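Local structure of similar to N-acetyltransferase (Staphylococcus aureus subsp. aureus, 4MBU) at residues N21-N26 against S86-A91; S63-A68 against R94-A99. The protein probably transfers an acetyl group from acetyl-coenzyme A to an amine, as expected of a Gcn5-related N-acetyltransferase. One frame throughout, in Å; residues are numbered along the deposited sequence.

Contact 1 (N21-N26 against S86-A91)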
loop_
_atom_site.group_PDB
_atom_site.type_symbol
_atom_site.label_atom_id
_atom_site.label_comp_id
_atom_site.label_asym_id
_atom_site.label_seq_id
_atom_site.Cartn_x
_atom_site.Cartn_y
_atom_site.Cartn_z
ATOM N N ASN A 21 0.661 6.014 -27.405
ATOM C CA ASN A 21 1.388 7.278 -27.421
ATOM C C ASN A 21 0.713 8.326 -26.550
ATOM O O ASN A 21 1.397 9.142 -25.929
ATOM C CB ASN A 21 1.611 7.792 -28.847
ATOM C CG ASN A 21 2.786 7.122 -29.521
ATOM O OD1 ASN A 21 3.664 6.568 -28.853
ATOM N ND2 ASN A 21 2.820 7.178 -30.854
ATOM N N ASP A 22 -0.618 8.273 -26.464
ATOM C CA ASP A 22 -1.328 9.218 -25.610
ATOM C C ASP A 22 -0.820 8.996 -24.187
ATOM O O ASP A 22 -0.457 9.942 -23.473
ATOM C CB ASP A 22 -2.838 8.985 -25.692
ATOM C CG ASP A 22 -3.640 10.263 -25.512
ATOM O OD1 ASP A 22 -3.251 11.300 -26.094
ATOM O OD2 ASP A 22 -4.664 10.232 -24.796
ATOM N N ALA A 23 -0.709 7.724 -23.820
ATOM C CA ALA A 23 -0.301 7.365 -22.474
ATOM C C ALA A 23 1.127 7.839 -22.229
ATOM O O ALA A 23 1.478 8.248 -21.112
ATOM C CB ALA A 23 -0.434 5.865 -22.267
ATOM N N ILE A 24 1.946 7.825 -23.280
ATOM C CA ILE A 24 3.336 8.230 -23.107
ATOM C C ILE A 24 3.367 9.729 -22.884
ATOM O O ILE A 24 4.101 10.225 -22.021
ATOM C CB ILE A 24 4.198 7.860 -24.317
ATOM C CG1 ILE A 24 4.571 6.381 -24.261
ATOM C CG2 ILE A 24 5.462 8.694 -24.363
ATOM C CD1 ILE A 24 5.227 5.895 -25.549
ATOM N N ILE A 25 2.531 10.451 -23.625
ATOM C CA ILE A 25 2.631 11.907 -23.610
ATOM C C ILE A 25 2.045 12.511 -22.331
ATOM O O ILE A 25 2.577 13.481 -21.798
ATOM C CB ILE A 25 1.990 12.538 -24.883
ATOM C CG1 ILE A 25 2.710 12.045 -26.140
ATOM C CG2 ILE A 25 2.039 14.063 -24.829
ATOM C CD1 ILE A 25 4.187 12.418 -26.188
ATOM N N ASN A 26 0.975 11.918 -21.815
ATOM C CA ASN A 26 0.207 12.565 -20.751
ATOM C C ASN A 26 0.234 11.917 -19.373
ATOM O O ASN A 26 -0.201 12.522 -18.398
ATOM C CB ASN A 26 -1.251 12.706 -21.190
ATOM C CG ASN A 26 -1.394 13.587 -22.400
ATOM O OD1 ASN A 26 -1.738 13.114 -23.488
ATOM N ND2 ASN A 26 -1.106 14.884 -22.229
ATOM N N SER A 86 0.016 -5.785 -19.101
ATOM C CA SER A 86 -0.297 -4.365 -19.186
ATOM C C SER A 86 -1.600 -4.140 -19.943
ATOM O O SER A 86 -1.967 -4.916 -20.842
ATOM C CB SER A 86 0.863 -3.568 -19.794
ATOM O OG SER A 86 1.455 -4.247 -20.874
ATOM N N ILE A 87 -2.307 -3.090 -19.542
ATOM C CA ILE A 87 -3.615 -2.757 -20.087
ATOM C C ILE A 87 -3.657 -1.259 -20.356
ATOM O O ILE A 87 -3.252 -0.465 -19.511
ATOM C CB ILE A 87 -4.738 -3.078 -19.088
ATOM C CG1 ILE A 87 -4.780 -4.571 -18.752
ATOM C CG2 ILE A 87 -6.103 -2.621 -19.622
ATOM C CD1 ILE A 87 -5.627 -4.862 -17.516
ATOM N N TYR A 88 -4.152 -0.877 -21.528
ATOM C CA TYR A 88 -4.284 0.529 -21.887
ATOM C C TYR A 88 -5.666 0.786 -22.466
ATOM O O TYR A 88 -6.122 0.065 -23.350
ATOM C CB TYR A 88 -3.209 0.918 -22.897
ATOM C CG TYR A 88 -1.803 0.677 -22.407
ATOM C CD1 TYR A 88 -1.162 1.611 -21.613
ATOM C CD2 TYR A 88 -1.126 -0.486 -22.732
ATOM C CE1 TYR A 88 0.109 1.405 -21.168
ATOM C CE2 TYR A 88 0.153 -0.706 -22.291
ATOM C CZ TYR A 88 0.761 0.249 -21.504
ATOM O OH TYR A 88 2.033 0.057 -21.042
ATOM N N VAL A 89 -6.338 1.804 -21.942
ATOM C CA VAL A 89 -7.683 2.160 -22.382
ATOM C C VAL A 89 -7.653 3.582 -22.919
ATOM O O VAL A 89 -7.041 4.465 -22.305
ATOM C CB VAL A 89 -8.699 2.087 -21.216
ATOM C CG1 VAL A 89 -10.047 2.630 -21.654
ATOM C CG2 VAL A 89 -8.845 0.651 -20.713
ATOM N N ASP A 90 -8.282 3.801 -24.070
ATOM C CA ASP A 90 -8.380 5.144 -24.638
ATOM C C ASP A 90 -8.985 6.098 -23.604
ATOM O O ASP A 90 -9.908 5.728 -22.872
ATOM C CB ASP A 90 -9.219 5.126 -25.916
ATOM C CG ASP A 90 -9.144 6.436 -26.684
ATOM O OD1 ASP A 90 -9.848 7.394 -26.307
ATOM O OD2 ASP A 90 -8.383 6.510 -27.671
ATOM N N ALA A 91 -8.443 7.311 -23.524
ATOM C CA ALA A 91 -8.883 8.276 -22.515
ATOM C C ALA A 91 -10.307 8.782 -22.762
ATOM O O ALA A 91 -10.962 9.286 -21.853
ATOM C CB ALA A 91 -7.891 9.439 -22.415
HETATM O O HOH W 1 -6.162 7.800 -25.102
#

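Contact 2 (S63-A68 against R94-A99)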
loop_
_atom_site.group_PDB
_atom_site.type_symbol
_atom_site.label_atom_id
_atom_site.label_comp_id
_atom_site.label_asym_id
_atom_site.label_seq_id
_atom_site.Cartn_x
_atom_site.Cartn_y
_atom_site.Cartn_z
ATOM N N SER A 63 -14.464 0.609 -33.556
ATOM C CA SER A 63 -13.309 1.316 -33.009
ATOM C C SER A 63 -12.617 0.564 -31.873
ATOM O O SER A 63 -13.259 0.129 -30.915
ATOM C CB SER A 63 -13.712 2.719 -32.545
ATOM O OG SER A 63 -13.935 3.574 -33.654
ATOM N N VAL A 64 -11.298 0.425 -31.992
ATOM C CA VAL A 64 -10.472 -0.136 -30.928
ATOM C C VAL A 64 -10.326 0.876 -29.780
ATOM O O VAL A 64 -9.646 1.900 -29.921
ATOM C CB VAL A 64 -9.078 -0.539 -31.457
ATOM C CG1 VAL A 64 -8.126 -0.892 -30.303
ATOM C CG2 VAL A 64 -9.190 -1.704 -32.443
ATOM N N LEU A 65 -10.957 0.580 -28.646
ATOM C CA LEU A 65 -10.956 1.501 -27.510
ATOM C C LEU A 65 -10.006 1.044 -26.418
ATOM O O LEU A 65 -9.778 1.769 -25.441
ATOM C CB LEU A 65 -12.365 1.661 -26.930
ATOM C CG LEU A 65 -13.437 2.134 -27.924
ATOM C CD1 LEU A 65 -14.780 2.339 -27.229
ATOM C CD2 LEU A 65 -13.008 3.409 -28.646
ATOM N N GLY A 66 -9.471 -0.167 -26.547
ATOM C CA GLY A 66 -8.470 -0.563 -25.565
ATOM C C GLY A 66 -7.671 -1.763 -26.005
ATOM O O GLY A 66 -8.111 -2.493 -26.895
ATOM N N PHE A 67 -6.504 -1.971 -25.400
ATOM C CA PHE A 67 -5.729 -3.184 -25.677
ATOM C C PHE A 67 -4.978 -3.663 -24.447
ATOM O O PHE A 67 -4.848 -2.926 -23.474
ATOM C CB PHE A 67 -4.804 -3.013 -26.890
ATOM C CG PHE A 67 -3.525 -2.288 -26.599
ATOM C CD1 PHE A 67 -3.479 -0.898 -26.611
ATOM C CD2 PHE A 67 -2.350 -3.000 -26.357
ATOM C CE1 PHE A 67 -2.275 -0.222 -26.355
ATOM C CE2 PHE A 67 -1.150 -2.336 -26.109
ATOM C CZ PHE A 67 -1.112 -0.946 -26.102
ATOM N N ALA A 68 -4.520 -4.914 -24.485
ATOM C CA ALA A 68 -3.901 -5.552 -23.323
ATOM C C ALA A 68 -3.039 -6.725 -23.734
ATOM O O ALA A 68 -3.348 -7.438 -24.689
ATOM C CB ALA A 68 -4.956 -6.014 -22.342
ATOM N N ARG A 94 -13.000 5.915 -20.958
ATOM C CA ARG A 94 -12.847 5.486 -19.566
ATOM C C ARG A 94 -14.207 5.392 -18.890
ATOM O O ARG A 94 -15.169 6.011 -19.343
ATOM C CB ARG A 94 -11.955 6.460 -18.795
ATOM C CG ARG A 94 -10.616 6.764 -19.453
ATOM C CD ARG A 94 -9.711 5.545 -19.531
ATOM N NE ARG A 94 -9.435 4.957 -18.221
ATOM C CZ ARG A 94 -8.640 5.504 -17.301
ATOM N NH1 ARG A 94 -8.047 6.673 -17.530
ATOM N NH2 ARG A 94 -8.450 4.887 -16.141
ATOM N N GLY A 95 -14.290 4.607 -17.817
ATOM C CA GLY A 95 -15.533 4.474 -17.071
ATOM C C GLY A 95 -16.517 3.485 -17.678
ATOM O O GLY A 95 -17.643 3.348 -17.194
ATOM N N LYS A 96 -16.092 2.783 -18.727
ATOM C CA LYS A 96 -16.969 1.834 -19.409
ATOM C C LYS A 96 -16.715 0.374 -19.003
ATOM O O LYS A 96 -17.355 -0.538 -19.531
ATOM C CB LYS A 96 -16.828 1.989 -20.925
ATOM C CG LYS A 96 -17.056 3.406 -21.418
ATOM C CD LYS A 96 -17.107 3.466 -22.937
ATOM C CE LYS A 96 -18.245 2.612 -23.458
ATOM N NZ LYS A 96 -18.528 2.874 -24.890
ATOM N N GLY A 97 -15.787 0.158 -18.072
ATOM C CA GLY A 97 -15.445 -1.193 -17.647
ATOM C C GLY A 97 -14.593 -1.952 -18.658
ATOM O O GLY A 97 -14.540 -3.189 -18.647
ATOM N N ILE A 98 -13.900 -1.209 -19.516
ATOM C CA ILE A 98 -13.063 -1.818 -20.553
ATOM C C ILE A 98 -11.792 -2.451 -19.963
ATOM O O ILE A 98 -11.405 -3.566 -20.339
ATOM C CB ILE A 98 -12.706 -0.786 -21.635
ATOM C CG1 ILE A 98 -13.965 -0.395 -22.411
ATOM C CG2 ILE A 98 -11.670 -1.341 -22.608
ATOM C CD1 ILE A 98 -13.774 0.851 -23.239
ATOM N N ALA A 99 -11.152 -1.742 -19.035
ATOM C CA ALA A 99 -9.981 -2.277 -18.342
ATOM C C ALA A 99 -10.327 -3.580 -17.639
ATOM O O ALA A 99 -9.603 -4.562 -17.755
ATOM C CB ALA A 99 -9.432 -1.256 -17.343
#

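Contact 1 (N21-N26 against S86-A91)
A23 of helix 13-26 meets the ring of Y88 on strand 82-89 obliquely, at its CD1 corner, and this is the drier, apolar half of the contact, itself only a light touch. The methyl CB of A23 comes to 4.4 Å from Y88 CD1. CG of Y88 is anti to its own carbonyl carbon (chi1 -58°); this torsion swings the ring out from the strand toward the helix, bringing CD1 nearest to A23. The CA atoms of A23 and Y88 are 7.9 Å apart.

One residue earlier on the helix, the contact becomes loose and wet. D22 and A91 are both exposed, and D22 OD2 stands 4.1 Å from the methyl CB of A91, a plain van der Waals approach. The polar link is a water that donates to D22 OD2 at 2.9 Å and accepts from the backbone A91 N at 2.8 Å, tying the carboxylate to the turn that follows the strand. The carboxylate of D90 lies nearby but not in contact; its OD1 is hydrogen-bonded to S92 OG.

Y88 is packed further by Y20, which meets it edge-to-face, and by F67 on the adjacent strand 63-72. Helix 13-26 thus rests on the Y88 side of strand 82-89, while I87 and V89 turn to helix 98-112.

Contact 2 (S63-A68 against R94-A99)
I98, the first residue of helix 98-112, sets its two branches against L65 and G66 of strand 63-72. CG1 is anti to the carbonyl carbon (chi1 -68°) and the chain continues extended, carrying CD1 out toward L65, where it reaches CB at 4.0 Å. The other branch, CG2, is anti to the backbone N and is directed at the glycine: it lies 4.4 Å from G66 CA. The methyl sits beside the strand backbone on the side where G66, lacking a CB, leaves room for it, and the CA atoms of G66 and I98 are 6.9 Å apart.

L65 meets the isoleucine through the root of its side chain, while its CD1 methyl reaches on toward the side chain of K96, which bends at its third torsion (chi3 61°). That approach is slight, with L65 CD1 4.5 Å from K96 NZ. The ammonium has its polar partner in E60 on strand 55-60, with which it forms a salt bridge. No hydrogen bond joins the two segments, so the contact rests on apolar packing, buried around I98 and more open toward K96.

L65 and G66 together face F58 of strand 55-60, forming a classic beta bulge, and I98 packs on F58 and V89 as well. On the helix side, G95 and G97 both have positive phi, and G97 is the N-cap residue. The sequence from R94 to A99 fits the Arg-x-x-Gly-x-Gly/Ala signature of GNAT motif A, the loop and helix start that in relatives bind the pyrophosphate of acetyl-coenzyme A through backbone amides. I98 thus joins the end of this probable cofactor-binding loop to strand 63-72.

Contacts 1 and 2 lie on neighbouring strands of one mixed sheet, their centres about 11 Å apart. Their segments alternate along the chain: 21-26, 63-68, 86-91, then 94-99. Antiparallel strands 63-72 and 82-89 join them directly, with probable hydrogen bonds from Y88 N to F67 O and from D90 N to L65 O, both 2.9 Å long. Strand 82-89 also leads through a short loop into helix 98-112. Contact 1 brings helix 13-26 to one face of the sheet, and contact 2 brings the start of helix 98-112 to the other. Together they pack helices on both faces of the GNAT sheet, and contact 2 includes the probable cofactor-binding loop.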